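PDB 3F75: cathepsin L Propeptide from Toxoplasma gondii, which forms the small, mostly helical propeptide domain of a cathepsin L-like protein and probably acts as an inhibitor. Local coordinates for residues S26-M31 and F73-R78; K34-E39 and Q43-I48; T58-Q61 and S67-M70; N71-G74 and E80-R83. All coordinates share one frame; numbering follows the deposited sequence. Where two conformers were deposited one is given.

Interaction 1. Residues S26-M31 and F73-R78. With EDO (1,2-ethanediol), chain F.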
loop_
_atom_site.group_PDB
_atom_site.type_symbol
_atom_site.label_atom_id
_atom_site.label_comp_id
_atom_site.label_asym_id
_atom_site.label_seq_id
_atom_site.Cartn_x
_atom_site.Cartn_y
_atom_site.Cartn_z
ATOM N N SER B 26 16.846 15.661 -16.106
ATOM C CA SER B 26 18.119 14.921 -16.121
ATOM C C SER B 26 18.465 14.364 -14.757
ATOM O O SER B 26 18.870 13.224 -14.656
ATOM C CB SER B 26 19.269 15.795 -16.619
ATOM O OG SER B 26 18.990 16.240 -17.928
ATOM N N SER B 27 18.272 15.168 -13.712
ATOM C CA SER B 27 18.446 14.709 -12.347
ATOM C C SER B 27 17.482 13.542 -12.001
ATOM O O SER B 27 17.862 12.602 -11.301
ATOM C CB SER B 27 18.239 15.871 -11.377
ATOM O OG SER B 27 18.507 15.466 -10.056
ATOM N N PHE B 28 16.231 13.648 -12.451
ATOM C CA PHE B 28 15.224 12.602 -12.289
ATOM C C PHE B 28 15.706 11.321 -12.987
ATOM O O PHE B 28 15.640 10.238 -12.408
ATOM C CB PHE B 28 13.875 13.076 -12.876
ATOM C CG PHE B 28 12.819 12.003 -12.966
ATOM C CD1 PHE B 28 12.081 11.638 -11.856
ATOM C CD2 PHE B 28 12.542 11.384 -14.175
ATOM C CE1 PHE B 28 11.083 10.672 -11.936
ATOM C CE2 PHE B 28 11.558 10.398 -14.268
ATOM C CZ PHE B 28 10.824 10.039 -13.143
ATOM N N GLN B 29 16.176 11.447 -14.222
ATOM C CA GLN B 29 16.671 10.294 -14.979
ATOM C C GLN B 29 17.846 9.632 -14.261
ATOM O O GLN B 29 17.896 8.409 -14.156
ATOM C CB GLN B 29 17.098 10.700 -16.394
ATOM C CG GLN B 29 15.944 10.965 -17.340
ATOM C CD GLN B 29 16.368 10.929 -18.798
ATOM O OE1 GLN B 29 16.571 11.970 -19.404
ATOM N NE2 GLN B 29 16.499 9.732 -19.364
ATOM N N ALA B 30 18.770 10.446 -13.750
ATOM C CA ALA B 30 19.937 9.940 -13.043
ATOM C C ALA B 30 19.544 9.282 -11.740
ATOM O O ALA B 30 19.988 8.182 -11.431
ATOM C CB ALA B 30 20.951 11.081 -12.766
ATOM N N MET B 31 18.714 9.976 -10.967
ATOM C CA MET B 31 18.339 9.492 -9.660
ATOM C C MET B 31 17.592 8.160 -9.764
ATOM O O MET B 31 17.834 7.258 -8.969
ATOM C CB MET B 31 17.471 10.530 -8.947
ATOM C CG MET B 31 17.121 10.144 -7.524
ATOM S SD MET B 31 16.275 11.500 -6.723
ATOM C CE MET B 31 17.594 12.721 -6.643
ATOM N N PHE B 73 7.470 7.547 -9.523
ATOM C CA PHE B 73 6.292 7.620 -10.400
ATOM C C PHE B 73 6.217 8.941 -11.162
ATOM O O PHE B 73 5.206 9.217 -11.828
ATOM C CB PHE B 73 5.007 7.499 -9.586
ATOM C CG PHE B 73 4.955 6.296 -8.702
ATOM C CD1 PHE B 73 5.071 5.021 -9.242
ATOM C CD2 PHE B 73 4.717 6.425 -7.347
ATOM C CE1 PHE B 73 5.001 3.900 -8.447
ATOM C CE2 PHE B 73 4.630 5.282 -6.530
ATOM C CZ PHE B 73 4.780 4.031 -7.081
ATOM N N GLY B 74 7.282 9.742 -11.088
ATOM C CA GLY B 74 7.292 11.112 -11.645
ATOM C C GLY B 74 7.003 11.273 -13.132
ATOM O O GLY B 74 6.547 12.325 -13.572
ATOM N N ASP B 75 7.277 10.242 -13.914
ATOM C CA ASP B 75 7.051 10.292 -15.365
ATOM C C ASP B 75 5.820 9.505 -15.818
ATOM O O ASP B 75 5.689 9.202 -17.007
ATOM C CB ASP B 75 8.324 9.859 -16.132
ATOM C CG ASP B 75 8.732 8.405 -15.871
ATOM O OD1 ASP B 75 8.294 7.814 -14.867
ATOM O OD2 ASP B 75 9.516 7.852 -16.682
ATOM N N LEU B 76 4.882 9.247 -14.892
ATOM C CA LEU B 76 3.635 8.548 -15.198
ATOM C C LEU B 76 2.436 9.478 -15.020
ATOM O O LEU B 76 2.390 10.297 -14.079
ATOM C CB LEU B 76 3.432 7.353 -14.268
ATOM C CG LEU B 76 4.589 6.375 -14.136
ATOM C CD1 LEU B 76 4.305 5.352 -13.064
ATOM C CD2 LEU B 76 4.889 5.688 -15.486
ATOM N N SER B 77 1.469 9.334 -15.916
ATOM C CA SER B 77 0.183 10.007 -15.796
ATOM C C SER B 77 -0.685 9.198 -14.858
ATOM O O SER B 77 -0.363 8.041 -14.544
ATOM C CB SER B 77 -0.490 10.064 -17.157
ATOM O OG SER B 77 -0.827 8.749 -17.596
ATOM N N ARG B 78 -1.798 9.785 -14.431
ATOM C CA ARG B 78 -2.725 9.088 -13.554
ATOM C C ARG B 78 -3.193 7.761 -14.157
ATOM O O ARG B 78 -3.236 6.744 -13.467
ATOM C CB ARG B 78 -3.928 9.963 -13.224
ATOM C CG ARG B 78 -5.022 9.214 -12.486
ATOM C CD ARG B 78 -5.985 10.147 -11.791
ATOM N NE ARG B 78 -7.109 9.415 -11.210
ATOM C CZ ARG B 78 -8.167 9.987 -10.628
ATOM N NH1 ARG B 78 -8.265 11.316 -10.550
ATOM N NH2 ARG B 78 -9.151 9.230 -10.143
HETATM C C1 EDO F . 9.279 3.038 -16.531
HETATM O O1 EDO F . 10.152 3.140 -15.387
HETATM C C2 EDO F . 8.751 4.412 -16.941
HETATM O O2 EDO F . 9.827 5.354 -16.895
#
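Asp75, whose side chain lies against the ring of Phe28, has one carboxylate oxygen gripped by two groups: OD2 accepts a bond of 2.5 Å from O2 of a 1,2-ethanediol molecule, and it is also hydrogen-bonded to OH of Tyr36. The diol probably came from the crystallisation liquor. With chi1 of Asp75 at 64°, CG is wedged between the backbone N and the carbonyl carbon, which places the whole carboxylate beside the ring. Asp75 OD1 sits in the plane of that ring at its edge, 3.8 Å from Phe28 CZ, while carboxylate and ring planes are 65° apart; an oxygen at a C-H edge is probably favourable electrostatically. In the cathepsin propeptide inhibitor (I29) domain this contact docks helix 18-32 onto the loop that leads from strand 66-68 to helix 78-84. The loop makes a type I beta turn here, closed by the bond from Leu76 N to Phe73 O. The Phe28 ring bridges a gap of 8.1 Å between its own CA and Gly74 CA. Its CE1 lies 3.8 Å from Gly74 CA and its CZ 3.6 Å from Asp75 N, both approached obliquely, and CE2 reaches Asp75 CB at 3.8 Å. Around the contact, Asn52 ND2 of helix 39-60 bonds to Gly74 O and Leu76 O, and the rings of Tyr32 and Phe49 also meet Phe28.

Interaction 2. Residues K34-E39 and Q43-I48. With EDO (1,2-ethanediol), chain F.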
loop_
_atom_site.group_PDB
_atom_site.type_symbol
_atom_site.label_atom_id
_atom_site.label_comp_id
_atom_site.label_asym_id
_atom_site.label_seq_id
_atom_site.Cartn_x
_atom_site.Cartn_y
_atom_site.Cartn_z
ATOM N N LYS B 34 16.154 6.181 -15.055
ATOM C CA LYS B 34 15.128 6.142 -16.076
ATOM C C LYS B 34 15.760 6.420 -17.432
ATOM O O LYS B 34 16.411 7.452 -17.623
ATOM C CB LYS B 34 14.049 7.188 -15.819
ATOM C CG LYS B 34 13.372 7.077 -14.466
ATOM C CD LYS B 34 12.193 6.182 -14.520
ATOM C CE LYS B 34 11.423 6.178 -13.207
ATOM N NZ LYS B 34 10.253 5.270 -13.345
ATOM N N SER B 35 15.547 5.490 -18.355
ATOM C CA SER B 35 15.967 5.629 -19.743
ATOM C C SER B 35 14.797 5.310 -20.656
ATOM O O SER B 35 13.821 4.683 -20.234
ATOM C CB SER B 35 17.143 4.685 -20.043
ATOM O OG SER B 35 16.771 3.325 -19.862
ATOM N N TYR B 36 14.892 5.744 -21.907
ATOM C CA TYR B 36 13.794 5.611 -22.829
ATOM C C TYR B 36 14.262 5.116 -24.185
ATOM O O TYR B 36 15.187 5.682 -24.780
ATOM C CB TYR B 36 13.053 6.943 -22.959
ATOM C CG TYR B 36 12.645 7.483 -21.601
ATOM C CD1 TYR B 36 11.561 6.950 -20.920
ATOM C CD2 TYR B 36 13.370 8.498 -20.988
ATOM C CE1 TYR B 36 11.199 7.427 -19.659
ATOM C CE2 TYR B 36 13.026 8.980 -19.719
ATOM C CZ TYR B 36 11.943 8.451 -19.063
ATOM O OH TYR B 36 11.598 8.938 -17.819
ATOM N N ALA B 37 13.550 4.098 -24.671
ATOM C CA ALA B 37 13.869 3.377 -25.889
ATOM C C ALA B 37 13.622 4.132 -27.206
ATOM O O ALA B 37 14.173 3.744 -28.250
ATOM C CB ALA B 37 13.118 2.024 -25.880
ATOM N N THR B 38 12.775 5.168 -27.177
ATOM C CA THR B 38 12.568 6.022 -28.343
ATOM C C THR B 38 12.580 7.489 -27.947
ATOM O O THR B 38 12.248 7.829 -26.813
ATOM C CB THR B 38 11.226 5.763 -29.028
ATOM O OG1 THR B 38 10.154 6.215 -28.184
ATOM C CG2 THR B 38 11.038 4.276 -29.344
ATOM N N GLU B 39 12.929 8.360 -28.889
ATOM C CA GLU B 39 12.892 9.793 -28.630
ATOM C C GLU B 39 11.442 10.249 -28.406
ATOM O O GLU B 39 11.207 11.154 -27.607
ATOM C CB GLU B 39 13.561 10.587 -29.759
ATOM C CG GLU B 39 13.857 12.096 -29.440
ATOM C CD GLU B 39 14.700 12.351 -28.174
ATOM O OE1 GLU B 39 15.577 11.536 -27.820
ATOM O OE2 GLU B 39 14.478 13.397 -27.523
ATOM N N GLN B 43 10.245 12.313 -25.031
ATOM C CA GLN B 43 9.508 13.577 -25.103
ATOM C C GLN B 43 8.146 13.482 -24.391
ATOM O O GLN B 43 7.774 14.415 -23.699
ATOM C CB GLN B 43 9.374 14.103 -26.550
ATOM C CG GLN B 43 8.593 13.231 -27.497
ATOM C CD GLN B 43 8.745 13.600 -29.007
ATOM O OE1 GLN B 43 9.821 13.981 -29.482
ATOM N NE2 GLN B 43 7.661 13.441 -29.752
ATOM N N ARG B 44 7.434 12.357 -24.530
ATOM C CA ARG B 44 6.190 12.132 -23.776
ATOM C C ARG B 44 6.434 12.121 -22.259
ATOM O O ARG B 44 5.695 12.730 -21.504
ATOM C CB ARG B 44 5.520 10.813 -24.188
ATOM C CG ARG B 44 4.297 10.427 -23.301
ATOM C CD ARG B 44 3.763 8.975 -23.527
ATOM N NE ARG B 44 2.661 8.645 -22.608
ATOM C CZ ARG B 44 1.426 9.158 -22.685
ATOM N NH1 ARG B 44 0.500 8.811 -21.800
ATOM N NH2 ARG B 44 1.101 10.026 -23.645
ATOM N N ARG B 45 7.467 11.407 -21.827
ATOM C CA ARG B 45 7.774 11.273 -20.424
ATOM C C ARG B 45 8.283 12.599 -19.833
ATOM O O ARG B 45 8.005 12.915 -18.683
ATOM C CB ARG B 45 8.798 10.153 -20.218
ATOM C CG ARG B 45 8.283 8.801 -20.629
ATOM C CD ARG B 45 7.525 8.093 -19.521
ATOM N NE ARG B 45 6.685 7.067 -20.128
ATOM C CZ ARG B 45 5.386 6.900 -19.924
ATOM N NH1 ARG B 45 4.717 7.646 -19.063
ATOM N NH2 ARG B 45 4.754 5.951 -20.588
ATOM N N TYR B 46 8.999 13.379 -20.631
ATOM C CA TYR B 46 9.431 14.703 -20.210
ATOM C C TYR B 46 8.220 15.613 -19.958
ATOM O O TYR B 46 8.162 16.331 -18.939
ATOM C CB TYR B 46 10.329 15.307 -21.280
ATOM C CG TYR B 46 10.806 16.719 -21.001
ATOM C CD1 TYR B 46 11.411 17.042 -19.801
ATOM C CD2 TYR B 46 10.693 17.713 -21.965
ATOM C CE1 TYR B 46 11.857 18.327 -19.543
ATOM C CE2 TYR B 46 11.144 18.995 -21.723
ATOM C CZ TYR B 46 11.726 19.294 -20.499
ATOM O OH TYR B 46 12.188 20.559 -20.230
ATOM N N ALA B 47 7.257 15.565 -20.877
ATOM C CA ALA B 47 6.053 16.383 -20.756
ATOM C C ALA B 47 5.248 15.996 -19.516
ATOM O O ALA B 47 4.792 16.872 -18.777
ATOM C CB ALA B 47 5.188 16.283 -22.017
ATOM N N ILE B 48 5.102 14.694 -19.272
ATOM C CA ILE B 48 4.383 14.202 -18.081
ATOM C C ILE B 48 5.114 14.611 -16.806
ATOM O O ILE B 48 4.491 15.094 -15.850
ATOM C CB ILE B 48 4.186 12.675 -18.114
ATOM C CG1 ILE B 48 3.272 12.307 -19.278
ATOM C CG2 ILE B 48 3.590 12.152 -16.781
ATOM C CD1 ILE B 48 3.188 10.795 -19.583
HETATM C C1 EDO F . 9.279 3.038 -16.531
HETATM O O1 EDO F . 10.152 3.140 -15.387
HETATM C C2 EDO F . 8.751 4.412 -16.941
HETATM O O2 EDO F . 9.827 5.354 -16.895
#
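Tyr36 and Arg45 both start with CG anti to the carbonyl carbon and beside the backbone N (chi1 of Tyr36 is -53°), and Arg45 then bends at chi2 (-87°), which lays its aliphatic part across the phenol. The side chains cross at about a right angle. Tyr36 CE1 lies 3.4 Å from Arg45 CG and 3.7 Å from Arg45 CB, with CG approaching the ring obliquely. The loop after helix 18-32 thus folds back on the first turns of helix 39-60. A second link is helical. Gln43 N donates to Glu39 O over 3.0 Å at 167°, an i to i+4 bond in the first turn of helix 39-60. Thr38 is the N-cap, with its OG1 bonded to Glu41 N. Gln43 CG also comes to 3.3 Å from Glu39 O, at the solvent side of the contact. Lys34 NZ donates to O1 of the 1,2-ethanediol at 3.0 Å and is also bonded to His72 O; O2 of that diol lies 3.7 Å from Tyr36 CE1. The polar ends of the crossed pair both bond to Asp75, Tyr36 OH to OD2 and Arg45 NH1 to the backbone O. Since the packing rests on CB and CG of Arg45, its guanidinium is left for Asp75 O and for salt bridges to Glu41 and Glu80, whose carboxylates probably offset its charge.

Interaction 3. Residues T58-Q61 and S67-M70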
loop_
_atom_site.group_PDB
_atom_site.type_symbol
_atom_site.label_atom_id
_atom_site.label_comp_id
_atom_site.label_asym_id
_atom_site.label_seq_id
_atom_site.Cartn_x
_atom_site.Cartn_y
_atom_site.Cartn_z
ATOM N N THR B 58 3.234 23.592 -7.100
ATOM C CA THR B 58 2.044 24.402 -6.826
ATOM C C THR B 58 1.306 23.942 -5.581
ATOM O O THR B 58 0.921 24.762 -4.744
ATOM C CB THR B 58 1.073 24.359 -7.997
ATOM O OG1 THR B 58 1.732 24.893 -9.138
ATOM C CG2 THR B 58 -0.175 25.193 -7.702
ATOM N N HIS B 59 1.115 22.631 -5.473
ATOM C CA HIS B 59 0.429 22.038 -4.318
ATOM C C HIS B 59 1.114 22.439 -3.007
ATOM O O HIS B 59 0.467 22.848 -2.034
ATOM C CB HIS B 59 0.433 20.507 -4.461
ATOM C CG HIS B 59 -0.813 19.841 -3.973
ATOM N ND1 HIS B 59 -0.937 19.360 -2.687
ATOM C CD2 HIS B 59 -1.978 19.549 -4.604
ATOM C CE1 HIS B 59 -2.128 18.806 -2.544
ATOM N NE2 HIS B 59 -2.779 18.899 -3.691
ATOM N N ASN B 60 2.435 22.335 -2.986
ATOM C CA ASN B 60 3.171 22.597 -1.776
ATOM C C ASN B 60 3.158 24.075 -1.374
ATOM O O ASN B 60 3.565 24.386 -0.268
ATOM C CB ASN B 60 4.622 22.087 -1.890
ATOM C CG ASN B 60 4.722 20.578 -1.831
ATOM O OD1 ASN B 60 3.834 19.895 -1.304
ATOM N ND2 ASN B 60 5.822 20.036 -2.373
ATOM N N GLN B 61 2.678 24.969 -2.243
ATOM C CA GLN B 61 2.516 26.401 -1.884
ATOM C C GLN B 61 1.138 26.702 -1.274
ATOM O O GLN B 61 0.894 27.814 -0.797
ATOM C CB GLN B 61 2.692 27.287 -3.120
ATOM C CG GLN B 61 4.092 27.302 -3.706
ATOM C CD GLN B 61 4.160 27.971 -5.072
ATOM O OE1 GLN B 61 5.177 27.884 -5.754
ATOM N NE2 GLN B 61 3.079 28.634 -5.481
ATOM N N SER B 67 2.304 17.275 2.485
ATOM C CA SER B 67 3.115 17.705 1.364
ATOM C C SER B 67 3.196 16.620 0.273
ATOM O O SER B 67 2.869 15.453 0.509
ATOM C CB SER B 67 4.515 18.031 1.863
ATOM O OG SER B 67 5.124 16.890 2.449
ATOM N N LEU B 68 3.647 17.026 -0.906
ATOM C CA LEU B 68 3.935 16.118 -1.999
ATOM C C LEU B 68 5.417 16.180 -2.302
ATOM O O LEU B 68 6.082 17.180 -2.004
ATOM C CB LEU B 68 3.166 16.523 -3.256
ATOM C CG LEU B 68 1.646 16.618 -3.157
ATOM C CD1 LEU B 68 1.034 16.943 -4.511
ATOM C CD2 LEU B 68 1.064 15.310 -2.588
ATOM N N LYS B 69 5.930 15.131 -2.928
ATOM C CA LYS B 69 7.318 15.127 -3.362
ATOM C C LYS B 69 7.469 14.277 -4.591
ATOM O O LYS B 69 6.845 13.220 -4.706
ATOM C CB LYS B 69 8.211 14.584 -2.241
ATOM C CG LYS B 69 9.701 14.709 -2.485
ATOM C CD LYS B 69 10.461 14.030 -1.342
ATOM C CE LYS B 69 11.950 13.997 -1.608
ATOM N NZ LYS B 69 12.468 15.366 -1.719
ATOM N N MET B 70 8.309 14.732 -5.515
ATOM C CA MET B 70 8.679 13.913 -6.664
ATOM C C MET B 70 9.214 12.533 -6.218
ATOM O O MET B 70 9.842 12.391 -5.172
ATOM C CB MET B 70 9.729 14.664 -7.513
ATOM C CG MET B 70 10.202 13.910 -8.758
ATOM S SD MET B 70 8.905 13.609 -9.968
ATOM C CE MET B 70 8.400 15.270 -10.405
#
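Asn60 and Leu68 join the end of helix 39-60 to the short strand 66-68 of the cathepsin propeptide inhibitor (I29) domain, an arrangement in which a side-chain amide binds both backbone polar atoms of one strand residue, much as a neighbouring strand would. The closely packed part lies beside this amide, where His59 and Leu68 are both buried. Leu68 CD1 stands over one face of the imidazole, 3.4 Å above its plane and displaced toward the rim, with CG of His59 the nearest ring atom at 3.5 Å. The CH-pi contact measures 3.8 Å from CD1 to the centroid of the His59 ring, 25° off the normal. Leu68 has CG anti to its carbonyl carbon, the setting that carries CD1 to the ring; Tyr64 stacks on His59 as well, and Tyr55 touches Leu68. Looser is the touch with Ser67, where OD1 of Asn60 lies 3.5 Å from CA of Ser67 and 3.7 Å from its CB. Ser67 and Leu68 also pair in antiparallel fashion with a strand of another protein chain, so the sheet runs on across the interface. Asn60, though exposed, is held by two bonds. Leu68 N donates to Asn60 OD1 at 2.9 Å, in the carbonyl plane and on a lone pair, nearly straight at 172°. In return Asn60 ND2 donates to Leu68 O at 2.9 Å, with the donor tilted 32° from the Leu68 carbonyl plane.

Interaction 4. Residues N71-G74 and E80-R83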
loop_
_atom_site.group_PDB
_atom_site.type_symbol
_atom_site.label_atom_id
_atom_site.label_comp_id
_atom_site.label_asym_id
_atom_site.label_seq_id
_atom_site.Cartn_x
_atom_site.Cartn_y
_atom_site.Cartn_z
ATOM N N ASN B 71 8.945 11.503 -7.012
ATOM C CA ASN B 71 9.350 10.160 -6.660
ATOM C C ASN B 71 9.444 9.302 -7.920
ATOM O O ASN B 71 9.373 9.845 -9.025
ATOM C CB ASN B 71 8.377 9.570 -5.633
ATOM C CG ASN B 71 6.959 9.460 -6.155
ATOM O OD1 ASN B 71 6.733 9.175 -7.326
ATOM N ND2 ASN B 71 5.994 9.670 -5.272
ATOM N N HIS B 72 9.589 7.987 -7.784
ATOM C CA HIS B 72 9.834 7.152 -8.989
ATOM C C HIS B 72 8.626 7.012 -9.923
ATOM O O HIS B 72 8.764 6.469 -11.019
ATOM C CB HIS B 72 10.487 5.781 -8.677
ATOM C CG HIS B 72 9.627 4.821 -7.907
ATOM N ND1 HIS B 72 10.165 3.826 -7.124
ATOM C CD2 HIS B 72 8.285 4.696 -7.791
ATOM C CE1 HIS B 72 9.195 3.126 -6.566
ATOM N NE2 HIS B 72 8.042 3.638 -6.947
ATOM N N PHE B 73 7.470 7.547 -9.523
ATOM C CA PHE B 73 6.292 7.620 -10.400
ATOM C C PHE B 73 6.217 8.941 -11.162
ATOM O O PHE B 73 5.206 9.217 -11.828
ATOM C CB PHE B 73 5.007 7.499 -9.586
ATOM C CG PHE B 73 4.955 6.296 -8.702
ATOM C CD1 PHE B 73 5.071 5.021 -9.242
ATOM C CD2 PHE B 73 4.717 6.425 -7.347
ATOM C CE1 PHE B 73 5.001 3.900 -8.447
ATOM C CE2 PHE B 73 4.630 5.282 -6.530
ATOM C CZ PHE B 73 4.780 4.031 -7.081
ATOM N N GLY B 74 7.282 9.742 -11.088
ATOM C CA GLY B 74 7.292 11.112 -11.645
ATOM C C GLY B 74 7.003 11.273 -13.132
ATOM O O GLY B 74 6.547 12.325 -13.572
ATOM N N GLU B 80 -1.719 5.779 -16.374
ATOM C CA GLU B 80 -0.641 4.791 -16.387
ATOM C C GLU B 80 -0.365 4.260 -14.980
ATOM O O GLU B 80 -0.181 3.061 -14.769
ATOM C CB GLU B 80 0.620 5.390 -16.995
ATOM C CG GLU B 80 0.452 5.708 -18.472
ATOM C CD GLU B 80 1.536 6.627 -19.028
ATOM O OE1 GLU B 80 2.147 7.407 -18.271
ATOM O OE2 GLU B 80 1.778 6.576 -20.246
ATOM N N PHE B 81 -0.355 5.172 -14.021
ATOM C CA PHE B 81 -0.176 4.833 -12.614
ATOM C C PHE B 81 -1.241 3.836 -12.140
ATOM O O PHE B 81 -0.919 2.786 -11.566
ATOM C CB PHE B 81 -0.196 6.125 -11.797
ATOM C CG PHE B 81 0.031 5.929 -10.331
ATOM C CD1 PHE B 81 1.192 5.335 -9.871
ATOM C CD2 PHE B 81 -0.911 6.387 -9.402
ATOM C CE1 PHE B 81 1.411 5.168 -8.495
ATOM C CE2 PHE B 81 -0.694 6.228 -8.038
ATOM C CZ PHE B 81 0.464 5.606 -7.588
ATOM N N ARG B 82 -2.496 4.143 -12.442
ATOM C CA ARG B 82 -3.636 3.325 -12.035
ATOM C C ARG B 82 -3.597 1.948 -12.676
ATOM O O ARG B 82 -3.902 0.947 -12.035
ATOM C CB ARG B 82 -4.949 4.013 -12.449
ATOM C CG ARG B 82 -6.227 3.140 -12.291
ATOM C CD ARG B 82 -7.510 3.913 -12.675
ATOM N NE ARG B 82 -7.420 4.531 -14.004
ATOM C CZ ARG B 82 -7.599 3.891 -15.158
ATOM N NH1 ARG B 82 -7.889 2.594 -15.182
ATOM N NH2 ARG B 82 -7.485 4.553 -16.305
ATOM N N ARG B 83 -3.244 1.911 -13.952
ATOM C CA ARG B 83 -3.377 0.694 -14.728
ATOM C C ARG B 83 -2.364 -0.365 -14.291
ATOM O O ARG B 83 -2.643 -1.553 -14.394
ATOM C CB ARG B 83 -3.255 0.975 -16.240
ATOM C CG ARG B 83 -4.526 1.492 -16.916
ATOM C CD ARG B 83 -4.435 1.360 -18.445
ATOM N NE ARG B 83 -3.256 2.038 -18.996
ATOM C CZ ARG B 83 -3.245 3.255 -19.553
ATOM N NH1 ARG B 83 -4.353 3.978 -19.663
ATOM N NH2 ARG B 83 -2.107 3.753 -20.008
#
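Phe81 and Phe73 account for nearly all of the 94 Å² buried here, 51 and 42 Å² respectively, in an edge-to-face pair. The edge of Phe81 is turned to the face of Phe73, the centroids are 4.8 Å apart and the planes meet at 61°. Phe81 CE1 stands 3.5 Å above the Phe73 plane and over its centre, which agrees with its nearly equal distances to all six Phe73 ring carbons. The opposite face carries His72 CD2, 3.4 Å above the plane of Phe73 and also centred, so the ring is sandwiched. Phe81 reaches across because its CG lies anti to the backbone N (chi1 -178°), which sends the ring off helix 78-84 toward the loop. The loop is held by an Asx turn, in which Phe73 N donates to Asn71 OD1 at 2.8 Å, and by a type I beta turn closed between Gly74 N and Asn71 O. Aromatic side chains of another protein chain meet both phenylalanines edge-to-face, and Glu80 is salt-bridged to Arg44. The contact is thus apolar but directional: a ring C-H, slightly positive, probably points at the electron-rich centre of Phe73, which would favour this tilt over flat stacking.

In the fold
From the N terminus, helix 18-32 opens interaction 1, which closes the longest loop when the chain returns at 73-78. Interactions 2 and 3 are nested inside it and follow each other in series: 34-39 with 43-48 closes a short loop at the start of helix 39-60, whereas interaction 3 closes another, from the far end of that helix to strand 66-68. Their centres lie about 23 Å apart, on opposite sides of the chain's centre. Interaction 4 adjoins interaction 3 in sequence, overlaps interaction 1 at Phe73 and Gly74, and ties the loop to helix 78-84. Charged side chains join interactions 2 and 4, and Met70 of interaction 3 reaches the edge of interaction 1 at Phe28.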